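Local coordinates for protein 3'-5'-exonuclease (Saccharomyces cerevisiae, PDB 3E2V) that probably cuts double-stranded DNA as a magnesium-dependent TatD-type nuclease, with both endonuclease and 3'-to-5' exonuclease activity, at residues Leu144-Ala149 with Asp192-Tyr197. Residues are numbered along the deposited sequence; the frame is centred on the assembly and turned at random.
Sequences LMNQQA and DKLSSY
In L194, CG stands anti to the carbonyl carbon and beside the backbone N (chi1 -62°), and the methyls it bears face the last turn of helix 132-149. In K193, CG is instead anti to the backbone N (chi1 -165°), and the chain runs on so that CD lies against A149. The fork of L194 meets two apolar carbons: CD1 lies 4.0 Å from M145 CB, and CD2 lies 4.1 Å from A149 CB. Branched leucine suits this double task. N146 crosses L194 at about a right angle, its OD1 3.5 Å from L194 CD1; OD1 accepts a hydrogen bond from N191 ND2 and merely touches the methyl. The single methyl of A149 is met by three side chains, which alanine's small size permits: besides L194, its CB is 3.6 Å from K193 CD and likewise 3.6 Å from Y197 OH, a hydroxyl hydrogen-bonded to F156 O. A long lysine serves the margin, covering A149 with methylenes; its chain then bends, and NZ passes by the A149 carbonyl to a water 2.9 Å from NZ, which donates to N146 O. The contact packs the helix before strand 156-165 against the segment before neighbouring parallel strand 199-204, as between successive beta/alpha units of the TatD-family TIM barrel.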
ATOM      1  N   LEU A 144      11.187   4.026  15.815  1.00 17.05           N
ATOM      2  CA  LEU A 144      10.168   2.994  15.641  1.00 16.81           C
ATOM      3  C   LEU A 144      10.557   1.961  14.586  1.00 16.30           C
ATOM      4  O   LEU A 144      10.463   0.752  14.808  1.00 16.15           O
ATOM      5  CB  LEU A 144       8.826   3.626  15.272  1.00 16.84           C
ATOM      6  CG  LEU A 144       7.655   2.655  15.117  1.00 17.34           C
ATOM      7  CD1 LEU A 144       7.391   1.942  16.436  1.00 20.08           C
ATOM      8  CD2 LEU A 144       6.414   3.428  14.670  1.00 18.64           C
ATOM      9  N   MET A 145      10.991   2.441  13.422  1.00 16.13           N
ATOM     10  CA  MET A 145      11.451   1.559  12.355  1.00 16.00           C
ATOM     11  C   MET A 145      12.586   0.659  12.839  1.00 17.53           C
ATOM     12  O   MET A 145      12.551  -0.542  12.617  1.00 16.79           O
ATOM     13  CB  MET A 145      11.903   2.377  11.135  1.00 16.06           C
ATOM     14  CG  MET A 145      10.788   3.111  10.423  1.00 14.88           C
ATOM     15  SD  MET A 145      11.437   4.035   8.948  1.00 11.75           S
ATOM     16  CE  MET A 145       9.884   4.778   8.341  1.00 16.68           C
ATOM     17  N   ASN A 146      13.574   1.234  13.522  1.00 18.87           N
ATOM     18  CA  ASN A 146      14.674   0.429  14.033  1.00 20.13           C
ATOM     19  C   ASN A 146      14.245  -0.605  15.065  1.00 20.68           C
ATOM     20  O   ASN A 146      14.685  -1.746  14.997  1.00 20.87           O
ATOM     21  CB  ASN A 146      15.774   1.320  14.592  1.00 20.56           C
ATOM     22  CG  ASN A 146      16.524   2.020  13.517  1.00 22.01           C
ATOM     23  OD1 ASN A 146      16.686   1.497  12.408  1.00 22.60           O
ATOM     24  ND2 ASN A 146      17.006   3.212  13.828  1.00 23.50           N
ATOM     25  N   GLN A 147      13.386  -0.201  16.002  1.00 21.00           N
ATOM     26  CA  GLN A 147      12.852  -1.118  17.016  1.00 22.92           C
ATOM     27  C   GLN A 147      12.179  -2.305  16.335  1.00 21.99           C
ATOM     28  O   GLN A 147      12.399  -3.462  16.698  1.00 22.10           O
ATOM     29  CB  GLN A 147      11.843  -0.402  17.929  1.00 23.08           C
ATOM     30  CG  GLN A 147      11.029  -1.365  18.837  1.00 26.32           C
ATOM     31  CD  GLN A 147       9.767  -0.759  19.472  1.00 26.65           C
ATOM     32  OE1 GLN A 147       8.836  -0.307  18.785  1.00 28.91           O
ATOM     33  NE2 GLN A 147       9.719  -0.791  20.808  1.00 32.41           N
ATOM     34  N   GLN A 148      11.348  -2.008  15.340  1.00 21.06           N
ATOM     35  CA  GLN A 148      10.590  -3.058  14.676  1.00 20.33           C
ATOM     36  C   GLN A 148      11.408  -3.910  13.707  1.00 20.41           C
ATOM     37  O   GLN A 148      11.072  -5.063  13.462  1.00 20.34           O
ATOM     38  CB  GLN A 148       9.347  -2.466  13.993  1.00 19.86           C
ATOM     39  CG  GLN A 148       8.376  -1.819  14.982  1.00 20.16           C
ATOM     40  CD  GLN A 148       7.791  -2.819  15.952  1.00 22.39           C
ATOM     41  OE1 GLN A 148       7.348  -3.898  15.551  1.00 23.80           O
ATOM     42  NE2 GLN A 148       7.792  -2.473  17.233  1.00 23.45           N
ATOM     43  N   ALA A 149      12.490  -3.355  13.179  1.00 20.40           N
ATOM     44  CA  ALA A 149      13.345  -4.083  12.250  1.00 21.84           C
ATOM     45  C   ALA A 149      14.296  -5.042  12.971  1.00 23.26           C
ATOM     46  O   ALA A 149      14.874  -5.935  12.338  1.00 23.69           O
ATOM     47  CB  ALA A 149      14.128  -3.110  11.384  1.00 21.48           C
ATOM     48  N   ASP A 192      22.212   0.384   7.278  1.00 20.33           N
ATOM     49  CA  ASP A 192      22.209  -0.720   6.313  1.00 21.77           C
ATOM     50  C   ASP A 192      20.919  -1.541   6.313  1.00 21.12           C
ATOM     51  O   ASP A 192      20.440  -1.944   5.257  1.00 21.05           O
ATOM     52  CB  ASP A 192      23.423  -1.638   6.502  1.00 22.94           C
ATOM     53  CG  ASP A 192      24.736  -0.978   6.102  1.00 26.05           C
ATOM     54  OD1 ASP A 192      24.737   0.111   5.477  1.00 29.63           O
ATOM     55  OD2 ASP A 192      25.790  -1.566   6.420  1.00 31.90           O
ATOM     56  N   LYS A 193      20.359  -1.780   7.496  1.00 20.77           N
ATOM     57  CA  LYS A 193      19.177  -2.630   7.593  1.00 21.30           C
ATOM     58  C   LYS A 193      17.978  -1.971   6.917  1.00 19.34           C
ATOM     59  O   LYS A 193      17.330  -2.582   6.071  1.00 19.15           O
ATOM     60  CB  LYS A 193      18.857  -2.969   9.043  1.00 21.13           C
ATOM     61  CG  LYS A 193      17.858  -4.128   9.203  1.00 24.40           C
ATOM     62  CD  LYS A 193      17.466  -4.363  10.671  1.00 25.33           C
ATOM     63  CE  LYS A 193      18.598  -4.959  11.512  1.00 30.83           C
ATOM     64  NZ  LYS A 193      18.276  -4.979  12.982  1.00 31.60           N
ATOM     65  N   LEU A 194      17.709  -0.719   7.268  1.00 17.91           N
ATOM     66  CA  LEU A 194      16.595  -0.004   6.640  1.00 16.31           C
ATOM     67  C   LEU A 194      16.832   0.217   5.155  1.00 15.82           C
ATOM     68  O   LEU A 194      15.892   0.184   4.378  1.00 15.06           O
ATOM     69  CB  LEU A 194      16.327   1.322   7.334  1.00 15.61           C
ATOM     70  CG  LEU A 194      15.895   1.244   8.817  1.00 16.49           C
ATOM     71  CD1 LEU A 194      15.462   2.609   9.316  1.00 16.64           C
ATOM     72  CD2 LEU A 194      14.791   0.189   9.044  1.00 17.96           C
ATOM     73  N   SER A 195      18.084   0.422   4.758  1.00 15.92           N
ATOM     74  CA  SER A 195      18.405   0.666   3.343  1.00 16.08           C
ATOM     75  C   SER A 195      17.983  -0.481   2.422  1.00 17.00           C
ATOM     76  O   SER A 195      17.758  -0.271   1.234  1.00 16.86           O
ATOM     77  CB  SER A 195      19.898   0.955   3.161  1.00 15.62           C
ATOM     78  OG  SER A 195      20.260   2.201   3.733  1.00 17.25           O
ATOM     79  N   SER A 196      17.857  -1.678   2.980  1.00 17.36           N
ATOM     80  CA  SER A 196      17.504  -2.860   2.195  1.00 18.89           C
ATOM     81  C   SER A 196      15.991  -3.037   2.093  1.00 18.23           C
ATOM     82  O   SER A 196      15.514  -3.811   1.264  1.00 18.95           O
ATOM     83  CB  SER A 196      18.122  -4.120   2.827  1.00 20.12           C
ATOM     84  OG  SER A 196      17.551  -4.413   4.096  1.00 24.58           O
ATOM     85  N   TYR A 197      15.249  -2.340   2.950  1.00 16.66           N
ATOM     86  CA  TYR A 197      13.786  -2.476   2.937  1.00 15.80           C
ATOM     87  C   TYR A 197      13.180  -1.942   1.646  1.00 15.40           C
ATOM     88  O   TYR A 197      13.586  -0.882   1.160  1.00 15.73           O
ATOM     89  CB  TYR A 197      13.166  -1.711   4.102  1.00 15.67           C
ATOM     90  CG  TYR A 197      12.961  -2.539   5.349  1.00 16.77           C
ATOM     91  CD1 TYR A 197      14.032  -3.182   5.974  1.00 18.45           C
ATOM     92  CD2 TYR A 197      11.700  -2.663   5.918  1.00 16.50           C
ATOM     93  CE1 TYR A 197      13.831  -3.953   7.128  1.00 18.90           C
ATOM     94  CE2 TYR A 197      11.488  -3.439   7.069  1.00 18.37           C
ATOM     95  CZ  TYR A 197      12.553  -4.071   7.664  1.00 18.48           C
ATOM     96  OH  TYR A 197      12.350  -4.839   8.805  1.00 18.63           O
TER
HETATM   97  O   HOH W   1      17.094  -2.578  14.016  1.00 29.92           O